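PDB 2VF7: excinuclease ABC, subunit A. from Deinococcus radiodurans, which binds DNA and ATP as a zinc-containing UvrA-family member of the ABC superfamily and probably takes part in recognising damaged DNA for repair. Local coordinates for residues L211-E214 against T215-I219. The protein carries 1 engineered substitution. Numbering follows the deposited sequence. Where two conformers were deposited one is given.
Sequences LPEE and TRHWI
The guanidinium of Arg216 lies with one face over Glu213, whose CA stands 3.4 Å above its plane and is displaced toward the rim of the group, while the carbonyl oxygen of Leu211 meets it at the edge. That edge contact is a hydrogen bond: Arg216 NH1 to Leu211 O measures 2.8 Å, with an angle of 155° at the hydrogen. The oxygen is only 6° out of the guanidinium plane. The setting is the N-terminal first turn of helix 213-221, with Pro212 at the N-cap position, in the UvrA DNA-binding domain. A bend at chi3 (-26°) folds the arginine chain back toward the residues leading into the helix, and on the way its CG packs 3.7 Å from Leu211 CB. The Leu211 side chain is buried against Ile176 and Val206, while the bond from Arg216 NH1 to Leu211 O links the residue before the N-cap to the first turn. The Glu213 side chain crosses that of Arg216 at about a right angle in one of its two modelled positions, so any pairing of their charges is doubtful. Arg216 NE has a weak, long ion pair with Glu165. Replacing Arg216 by an alanine would probably leave Leu211 O without this donor and open a gap beside Leu211 CB where CG now packs. Farther along, His217 N to Glu213 O and Trp218 N to Glu214 O continue the helical pattern. The Trp218 indole stacks on Phe255 outside this turn, and its NE1 is hydrogen-bonded to Glu224 OE1. The first bond of the helical series runs from Arg216 N to Pro212 O, 3.0 Å long.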
ATOM      1  N   LEU A 211      31.386  -3.330  42.449  1.00 55.80           N
ATOM      2  CA  LEU A 211      29.969  -3.225  42.823  1.00 54.92           C
ATOM      3  C   LEU A 211      29.504  -4.573  43.359  1.00 54.57           C
ATOM      4  O   LEU A 211      30.030  -5.608  42.938  1.00 54.16           O
ATOM      5  CB  LEU A 211      29.120  -2.789  41.617  1.00 54.98           C
ATOM      6  CG  LEU A 211      29.320  -1.371  41.033  1.00 55.11           C
ATOM      7  CD1 LEU A 211      28.466  -1.170  39.802  1.00 54.30           C
ATOM      8  CD2 LEU A 211      28.981  -0.296  42.043  1.00 55.06           C
ATOM      9  N   PRO A 212      28.526  -4.574  44.289  1.00 54.39           N
ATOM     10  CA  PRO A 212      28.012  -5.838  44.812  1.00 54.03           C
ATOM     11  C   PRO A 212      27.513  -6.714  43.673  1.00 53.90           C
ATOM     12  O   PRO A 212      27.032  -6.193  42.663  1.00 53.12           O
ATOM     13  CB  PRO A 212      26.823  -5.406  45.681  1.00 53.75           C
ATOM     14  CG  PRO A 212      27.082  -4.040  46.040  1.00 54.09           C
ATOM     15  CD  PRO A 212      27.826  -3.420  44.889  1.00 54.57           C
ATOM     16  N   GLU A 213      27.647  -8.029  43.827  1.00 53.85           N
ATOM     17  CA  GLU A 213      27.096  -8.983  42.858  1.00 54.63           C
ATOM     18  C   GLU A 213      25.589  -8.794  42.597  1.00 54.42           C
ATOM     19  O   GLU A 213      25.125  -8.983  41.485  1.00 54.88           O
ATOM     20  CB  GLU A 213      27.355 -10.416  43.315  1.00 54.31           C
ATOM     21  CG  GLU A 213      26.353 -11.444  42.795  1.00 56.18           C
ATOM     22  CD  GLU A 213      26.823 -12.167  41.545  0.70 58.98           C
ATOM     23  OE1 GLU A 213      26.188 -11.983  40.477  0.70 59.12           O
ATOM     24  OE2 GLU A 213      27.825 -12.924  41.633  0.70 59.59           O
ATOM     25  N   GLU A 214      24.851  -8.463  43.646  1.00 54.31           N
ATOM     26  CA  GLU A 214      23.416  -8.205  43.616  1.00 54.81           C
ATOM     27  C   GLU A 214      23.057  -7.090  42.628  1.00 54.55           C
ATOM     28  O   GLU A 214      22.192  -7.271  41.765  1.00 54.66           O
ATOM     29  CB  GLU A 214      23.006  -7.769  45.017  1.00 54.94           C
ATOM     30  CG  GLU A 214      21.651  -8.179  45.478  1.00 56.45           C
ATOM     31  CD  GLU A 214      21.301  -7.485  46.783  0.70 58.65           C
ATOM     32  OE1 GLU A 214      21.347  -8.147  47.858  0.70 58.19           O
ATOM     33  OE2 GLU A 214      21.026  -6.256  46.726  0.70 59.36           O
ATOM     34  N   THR A 215      23.724  -5.941  42.779  1.00 54.13           N
ATOM     35  CA  THR A 215      23.622  -4.797  41.855  1.00 53.94           C
ATOM     36  C   THR A 215      24.083  -5.173  40.434  1.00 53.57           C
ATOM     37  O   THR A 215      23.393  -4.876  39.451  1.00 52.79           O
ATOM     38  CB  THR A 215      24.481  -3.621  42.376  1.00 54.23           C
ATOM     39  OG1 THR A 215      24.066  -3.275  43.703  1.00 56.04           O
ATOM     40  CG2 THR A 215      24.370  -2.403  41.494  1.00 54.39           C
ATOM     41  N   ARG A 216      25.225  -5.857  40.317  1.00 52.78           N
ATOM     42  CA  ARG A 216      25.714  -6.210  38.979  1.00 53.10           C
ATOM     43  C   ARG A 216      24.711  -7.106  38.246  1.00 52.63           C
ATOM     44  O   ARG A 216      24.405  -6.866  37.084  1.00 52.32           O
ATOM     45  CB  ARG A 216      27.128  -6.791  38.999  1.00 52.95           C
ATOM     46  CG  ARG A 216      28.121  -5.837  39.696  1.00 54.62           C
ATOM     47  CD  ARG A 216      29.582  -6.280  39.632  1.00 52.91           C
ATOM     48  NE  ARG A 216      29.673  -7.715  39.492  1.00 53.18           N
ATOM     49  CZ  ARG A 216      29.966  -8.546  40.470  1.00 52.67           C
ATOM     50  NH1 ARG A 216      30.219  -8.091  41.682  1.00 53.51           N
ATOM     51  NH2 ARG A 216      30.002  -9.835  40.223  1.00 54.62           N
ATOM     52  N   HIS A 217      24.160  -8.083  38.954  1.00 52.08           N
ATOM     53  CA  HIS A 217      23.113  -8.931  38.403  1.00 52.10           C
ATOM     54  C   HIS A 217      21.882  -8.139  37.943  1.00 51.90           C
ATOM     55  O   HIS A 217      21.423  -8.305  36.808  1.00 52.39           O
ATOM     56  CB  HIS A 217      22.704  -9.994  39.419  1.00 52.27           C
ATOM     57  CG  HIS A 217      21.998 -11.161  38.806  1.00 54.07           C
ATOM     58  ND1 HIS A 217      20.633 -11.335  38.894  1.00 54.76           N
ATOM     59  CD2 HIS A 217      22.466 -12.206  38.081  1.00 55.13           C
ATOM     60  CE1 HIS A 217      20.291 -12.437  38.251  1.00 55.80           C
ATOM     61  NE2 HIS A 217      21.386 -12.986  37.751  1.00 55.78           N
ATOM     62  N   TRP A 218      21.354  -7.287  38.821  1.00 51.15           N
ATOM     63  CA  TRP A 218      20.175  -6.452  38.523  1.00 50.99           C
ATOM     64  C   TRP A 218      20.340  -5.623  37.251  1.00 50.46           C
ATOM     65  O   TRP A 218      19.538  -5.718  36.325  1.00 50.91           O
ATOM     66  CB  TRP A 218      19.890  -5.527  39.702  1.00 50.84           C
ATOM     67  CG  TRP A 218      18.562  -4.878  39.646  1.00 51.29           C
ATOM     68  CD1 TRP A 218      17.387  -5.398  40.092  1.00 51.16           C
ATOM     69  CD2 TRP A 218      18.257  -3.580  39.125  1.00 50.92           C
ATOM     70  NE1 TRP A 218      16.364  -4.513  39.878  1.00 51.39           N
ATOM     71  CE2 TRP A 218      16.867  -3.384  39.289  1.00 51.40           C
ATOM     72  CE3 TRP A 218      19.021  -2.560  38.545  1.00 50.10           C
ATOM     73  CZ2 TRP A 218      16.217  -2.217  38.882  1.00 50.64           C
ATOM     74  CZ3 TRP A 218      18.373  -1.393  38.139  1.00 51.80           C
ATOM     75  CH2 TRP A 218      16.983  -1.233  38.316  1.00 50.32           C
ATOM     76  N   ILE A 219      21.401  -4.822  37.209  1.00 49.92           N
ATOM     77  CA  ILE A 219      21.724  -3.976  36.065  1.00 49.04           C
ATOM     78  C   ILE A 219      21.692  -4.747  34.743  1.00 49.21           C
ATOM     79  O   ILE A 219      21.130  -4.284  33.741  1.00 48.56           O
ATOM     80  CB  ILE A 219      23.102  -3.292  36.286  1.00 48.63           C
ATOM     81  CG1 ILE A 219      23.001  -2.341  37.481  1.00 47.72           C
ATOM     82  CG2 ILE A 219      23.589  -2.570  35.023  1.00 48.63           C
ATOM     83  CD1 ILE A 219      24.291  -1.713  37.898  1.00 46.87           C
TER